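Local coordinates for outer membrane protein (Tpn50) (Borrelia burgdorferi, PDB 3OON) that probably anchors the outer membrane to the cell wall by binding peptidoglycan through its C-terminal OmpA-like domain, the part in this chain, at residues A[24-37]-A[69-81]. Numbering follows the deposited sequence.
Sequences NSFQILQKEYKKID and LSEKRARAIGNYL. With SO4 (sulfate ion), chain B.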
# COMPACT_ATOMS: atom_id res chain seq x y z
N ASN A 24 -6.64 1.66 26.06
CA ASN A 24 -7.69 0.69 26.42
C ASN A 24 -9.09 1.00 25.87
O ASN A 24 -10.09 0.60 26.45
CB ASN A 24 -7.77 0.52 27.95
CG ASN A 24 -6.40 0.43 28.59
OD1 ASN A 24 -5.97 1.36 29.28
ND2 ASN A 24 -5.70 -0.67 28.34
N SER A 25 -9.14 1.71 24.74
CA SER A 25 -10.41 2.14 24.16
C SER A 25 -10.49 1.77 22.68
O SER A 25 -9.49 1.40 22.08
CB SER A 25 -10.58 3.65 24.33
OG SER A 25 -11.62 4.15 23.52
N PHE A 26 -11.68 1.88 22.11
CA PHE A 26 -11.87 1.66 20.68
C PHE A 26 -12.17 3.00 20.00
O PHE A 26 -12.78 3.04 18.93
CB PHE A 26 -12.97 0.61 20.41
CG PHE A 26 -14.26 0.86 21.14
CD1 PHE A 26 -15.24 1.68 20.58
CD2 PHE A 26 -14.50 0.28 22.38
CE1 PHE A 26 -16.43 1.92 21.26
CE2 PHE A 26 -15.69 0.51 23.05
CZ PHE A 26 -16.66 1.33 22.49
N GLN A 27 -11.73 4.09 20.62
CA GLN A 27 -11.91 5.41 20.04
C GLN A 27 -10.65 5.84 19.27
O GLN A 27 -9.55 5.86 19.82
CB GLN A 27 -12.32 6.43 21.10
CG GLN A 27 -13.37 7.42 20.58
CD GLN A 27 -14.12 8.17 21.68
OE1 GLN A 27 -14.40 7.62 22.75
NE2 GLN A 27 -14.47 9.42 21.40
N ILE A 28 -10.84 6.13 17.99
CA ILE A 28 -9.77 6.54 17.08
C ILE A 28 -9.41 8.00 17.34
O ILE A 28 -10.30 8.85 17.44
CB ILE A 28 -10.23 6.38 15.59
CG1 ILE A 28 -10.67 4.94 15.31
CG2 ILE A 28 -9.13 6.78 14.63
CD1 ILE A 28 -11.68 4.80 14.16
N LEU A 29 -8.12 8.29 17.47
CA LEU A 29 -7.66 9.69 17.58
C LEU A 29 -8.01 10.47 16.32
O LEU A 29 -7.92 9.95 15.21
CB LEU A 29 -6.14 9.76 17.81
CG LEU A 29 -5.64 9.84 19.25
CD1 LEU A 29 -5.75 8.47 19.94
CD2 LEU A 29 -4.21 10.33 19.28
N GLN A 30 -8.42 11.72 16.53
CA GLN A 30 -8.88 12.60 15.45
C GLN A 30 -7.94 12.64 14.24
O GLN A 30 -8.39 12.59 13.09
CB GLN A 30 -9.08 14.02 16.01
CG GLN A 30 -9.54 15.05 14.98
CD GLN A 30 -11.04 14.94 14.67
OE1 GLN A 30 -11.67 13.91 14.91
NE2 GLN A 30 -11.60 16.02 14.14
N LYS A 31 -6.65 12.73 14.52
CA LYS A 31 -5.64 12.88 13.48
C LYS A 31 -5.53 11.65 12.56
O LYS A 31 -4.91 11.75 11.49
CB LYS A 31 -4.27 13.18 14.10
CG LYS A 31 -3.69 12.03 14.92
CD LYS A 31 -2.30 12.36 15.40
CE LYS A 31 -1.73 11.22 16.21
NZ LYS A 31 -0.53 11.66 16.99
N GLU A 32 -6.11 10.53 12.97
CA GLU A 32 -5.98 9.28 12.22
C GLU A 32 -6.98 9.15 11.08
O GLU A 32 -6.83 8.30 10.21
CB GLU A 32 -6.09 8.05 13.15
CG GLU A 32 -5.05 7.94 14.28
CD GLU A 32 -3.64 7.70 13.77
OE1 GLU A 32 -3.09 8.61 13.12
OE2 GLU A 32 -3.09 6.61 14.01
N TYR A 33 -8.01 10.00 11.07
CA TYR A 33 -9.06 9.87 10.06
C TYR A 33 -8.55 10.10 8.64
O TYR A 33 -9.06 9.50 7.70
CB TYR A 33 -10.27 10.75 10.40
CG TYR A 33 -11.09 10.18 11.53
CD1 TYR A 33 -11.80 8.99 11.37
CD2 TYR A 33 -11.14 10.81 12.77
CE1 TYR A 33 -12.54 8.45 12.42
CE2 TYR A 33 -11.89 10.28 13.82
CZ TYR A 33 -12.58 9.10 13.64
OH TYR A 33 -13.32 8.57 14.67
N LYS A 34 -7.54 10.96 8.49
CA LYS A 34 -6.92 11.22 7.20
C LYS A 34 -6.26 9.94 6.64
O LYS A 34 -6.31 9.68 5.43
CB LYS A 34 -5.89 12.35 7.34
CG LYS A 34 -5.32 12.89 6.03
CD LYS A 34 -6.09 14.11 5.53
CE LYS A 34 -5.15 15.20 4.98
NZ LYS A 34 -4.39 14.80 3.76
N LYS A 35 -5.66 9.14 7.52
CA LYS A 35 -5.11 7.84 7.12
C LYS A 35 -6.21 6.87 6.66
O LYS A 35 -6.05 6.17 5.65
CB LYS A 35 -4.33 7.23 8.28
CG LYS A 35 -3.66 5.90 7.94
CD LYS A 35 -3.06 5.21 9.19
CE LYS A 35 -1.80 5.88 9.65
NZ LYS A 35 -0.98 4.93 10.47
N ILE A 36 -7.31 6.83 7.40
CA ILE A 36 -8.44 6.00 6.99
C ILE A 36 -9.04 6.51 5.67
O ILE A 36 -9.53 5.73 4.86
CB ILE A 36 -9.51 5.86 8.08
CG1 ILE A 36 -8.89 5.35 9.39
CG2 ILE A 36 -10.60 4.89 7.63
CD1 ILE A 36 -9.78 5.53 10.60
N ASP A 37 -8.97 7.82 5.44
CA ASP A 37 -9.43 8.42 4.18
C ASP A 37 -8.63 7.89 2.98
O ASP A 37 -9.19 7.65 1.91
CB ASP A 37 -9.32 9.94 4.22
CG ASP A 37 -10.39 10.59 5.07
OD1 ASP A 37 -11.38 9.92 5.42
OD2 ASP A 37 -10.24 11.79 5.39
N LEU A 69 -12.82 -5.85 22.94
CA LEU A 69 -12.14 -4.61 22.62
C LEU A 69 -11.56 -4.62 21.20
O LEU A 69 -11.74 -3.66 20.44
CB LEU A 69 -11.06 -4.30 23.67
CG LEU A 69 -10.19 -3.04 23.47
CD1 LEU A 69 -11.02 -1.75 23.40
CD2 LEU A 69 -9.15 -2.96 24.60
N SER A 70 -10.89 -5.72 20.84
CA SER A 70 -10.26 -5.82 19.54
C SER A 70 -11.31 -5.79 18.42
O SER A 70 -11.07 -5.17 17.38
CB SER A 70 -9.40 -7.09 19.47
OG SER A 70 -10.21 -8.25 19.39
N GLU A 71 -12.46 -6.43 18.64
CA GLU A 71 -13.53 -6.41 17.65
C GLU A 71 -14.15 -5.02 17.52
O GLU A 71 -14.47 -4.59 16.41
CB GLU A 71 -14.61 -7.47 17.92
CG GLU A 71 -15.55 -7.65 16.70
CD GLU A 71 -16.73 -8.56 16.95
OE1 GLU A 71 -17.86 -8.04 17.05
OE2 GLU A 71 -16.53 -9.79 17.04
N LYS A 72 -14.31 -4.32 18.64
CA LYS A 72 -14.86 -2.95 18.62
C LYS A 72 -13.94 -1.96 17.91
O LYS A 72 -14.40 -0.96 17.35
CB LYS A 72 -15.21 -2.47 20.03
CG LYS A 72 -16.20 -3.38 20.76
CD LYS A 72 -16.83 -2.71 21.97
CE LYS A 72 -18.07 -1.92 21.58
NZ LYS A 72 -18.85 -1.45 22.76
N ARG A 73 -12.63 -2.24 17.94
CA ARG A 73 -11.65 -1.46 17.18
C ARG A 73 -11.83 -1.66 15.67
O ARG A 73 -11.86 -0.68 14.93
CB ARG A 73 -10.22 -1.81 17.61
CG ARG A 73 -9.84 -1.12 18.90
CD ARG A 73 -8.46 -1.52 19.39
NE ARG A 73 -8.18 -0.78 20.61
CZ ARG A 73 -7.22 -1.11 21.48
NH1 ARG A 73 -6.46 -2.17 21.26
NH2 ARG A 73 -7.04 -0.38 22.57
N ALA A 74 -11.97 -2.91 15.24
CA ALA A 74 -12.30 -3.21 13.84
C ALA A 74 -13.61 -2.52 13.43
O ALA A 74 -13.71 -1.94 12.33
CB ALA A 74 -12.41 -4.73 13.63
N ARG A 75 -14.60 -2.58 14.30
CA ARG A 75 -15.90 -1.94 14.04
C ARG A 75 -15.83 -0.42 13.96
O ARG A 75 -16.52 0.18 13.12
CB ARG A 75 -16.94 -2.41 15.06
CG ARG A 75 -17.46 -3.78 14.73
CD ARG A 75 -18.57 -4.26 15.64
NE ARG A 75 -18.94 -5.63 15.27
CZ ARG A 75 -19.82 -5.95 14.33
NH1 ARG A 75 -20.46 -5.00 13.65
NH2 ARG A 75 -20.06 -7.22 14.07
N ALA A 76 -15.01 0.21 14.79
CA ALA A 76 -14.80 1.66 14.72
C ALA A 76 -14.29 2.08 13.33
O ALA A 76 -14.76 3.07 12.76
CB ALA A 76 -13.84 2.11 15.81
N ILE A 77 -13.33 1.31 12.79
CA ILE A 77 -12.78 1.55 11.45
C ILE A 77 -13.85 1.33 10.38
O ILE A 77 -14.06 2.19 9.50
CB ILE A 77 -11.54 0.67 11.16
CG1 ILE A 77 -10.44 0.89 12.23
CG2 ILE A 77 -11.01 0.90 9.74
CD1 ILE A 77 -9.79 2.24 12.23
N GLY A 78 -14.53 0.19 10.48
CA GLY A 78 -15.60 -0.16 9.54
C GLY A 78 -16.71 0.86 9.53
O GLY A 78 -17.19 1.26 8.45
N ASN A 79 -17.12 1.32 10.72
CA ASN A 79 -18.19 2.31 10.84
C ASN A 79 -17.87 3.61 10.11
O ASN A 79 -18.77 4.22 9.51
CB ASN A 79 -18.50 2.60 12.30
CG ASN A 79 -19.28 1.48 12.98
OD1 ASN A 79 -19.83 0.60 12.32
ND2 ASN A 79 -19.31 1.51 14.31
N TYR A 80 -16.61 4.02 10.14
CA TYR A 80 -16.18 5.22 9.45
C TYR A 80 -16.25 5.03 7.94
O TYR A 80 -16.74 5.91 7.22
CB TYR A 80 -14.77 5.64 9.88
CG TYR A 80 -14.30 6.92 9.23
CD1 TYR A 80 -14.84 8.16 9.59
CD2 TYR A 80 -13.34 6.89 8.23
CE1 TYR A 80 -14.42 9.33 8.98
CE2 TYR A 80 -12.90 8.06 7.61
CZ TYR A 80 -13.44 9.27 7.99
OH TYR A 80 -13.02 10.43 7.39
N LEU A 81 -15.80 3.86 7.47
CA LEU A 81 -15.91 3.49 6.06
C LEU A 81 -17.36 3.44 5.56
O LEU A 81 -17.63 3.82 4.42
CB LEU A 81 -15.19 2.17 5.78
CG LEU A 81 -13.68 2.12 6.05
CD1 LEU A 81 -13.17 0.71 5.85
CD2 LEU A 81 -12.90 3.10 5.15
S SO4 B . -4.58 -2.64 24.50
O1 SO4 B . -3.44 -1.94 25.09
O2 SO4 B . -4.34 -2.88 23.08
O3 SO4 B . -4.73 -3.91 25.20
O4 SO4 B . -5.78 -1.83 24.70
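R73 extends from helix 69-81 to the loop and takes the backbone carbonyl of S25 side-on: NE lies 2.9 Å and NH2 3.1 Å from S25 O, both donors meeting that one oxygen from the same face of its carbonyl plane. The oxygen sits at the edge of the guanidinium, only 6° out of its plane. An extended chain from CG to NE carries the group past F26, and L69 CG covers one of its faces. NH1 donates to sulfate O2 in a nearly straight bond (2.9 Å, 177°) and also to H56 O, while NH2 shares itself between S25 O and sulfate O4. R115 and the backbone nitrogens of E58 and Q59 complete the anion's surroundings. At the far end of the contact, Y80 OH donates to D37 OD1 on its syn side (2.6 Å).

Next along the loop from S25, the F26 ring lies against K72, whose CB makes a CH-pi contact 4.0 Å from the ring centroid; in the modelled conformer the rest of the lysine chain follows the same ring. L69 CD1 approaches the ring edge, and A76 CB abuts F26 O.

Buried apolar packing joins I77 CD1 to both I28 CD1 and I36 CD1. Beside it, Y33 CD1 stands 3.5 Å above the centre of the Y80 ring, the two rings inclined at 43°, while I36 CG2 presses on the edge of Y80.

Helices 33-45 and 63-83 pack against the mixed sheet in the alpha/beta fold of OmpA C-terminal domains; the sulfate held by R73 and R115 probably marks the peptidoglycan-binding pocket of this family.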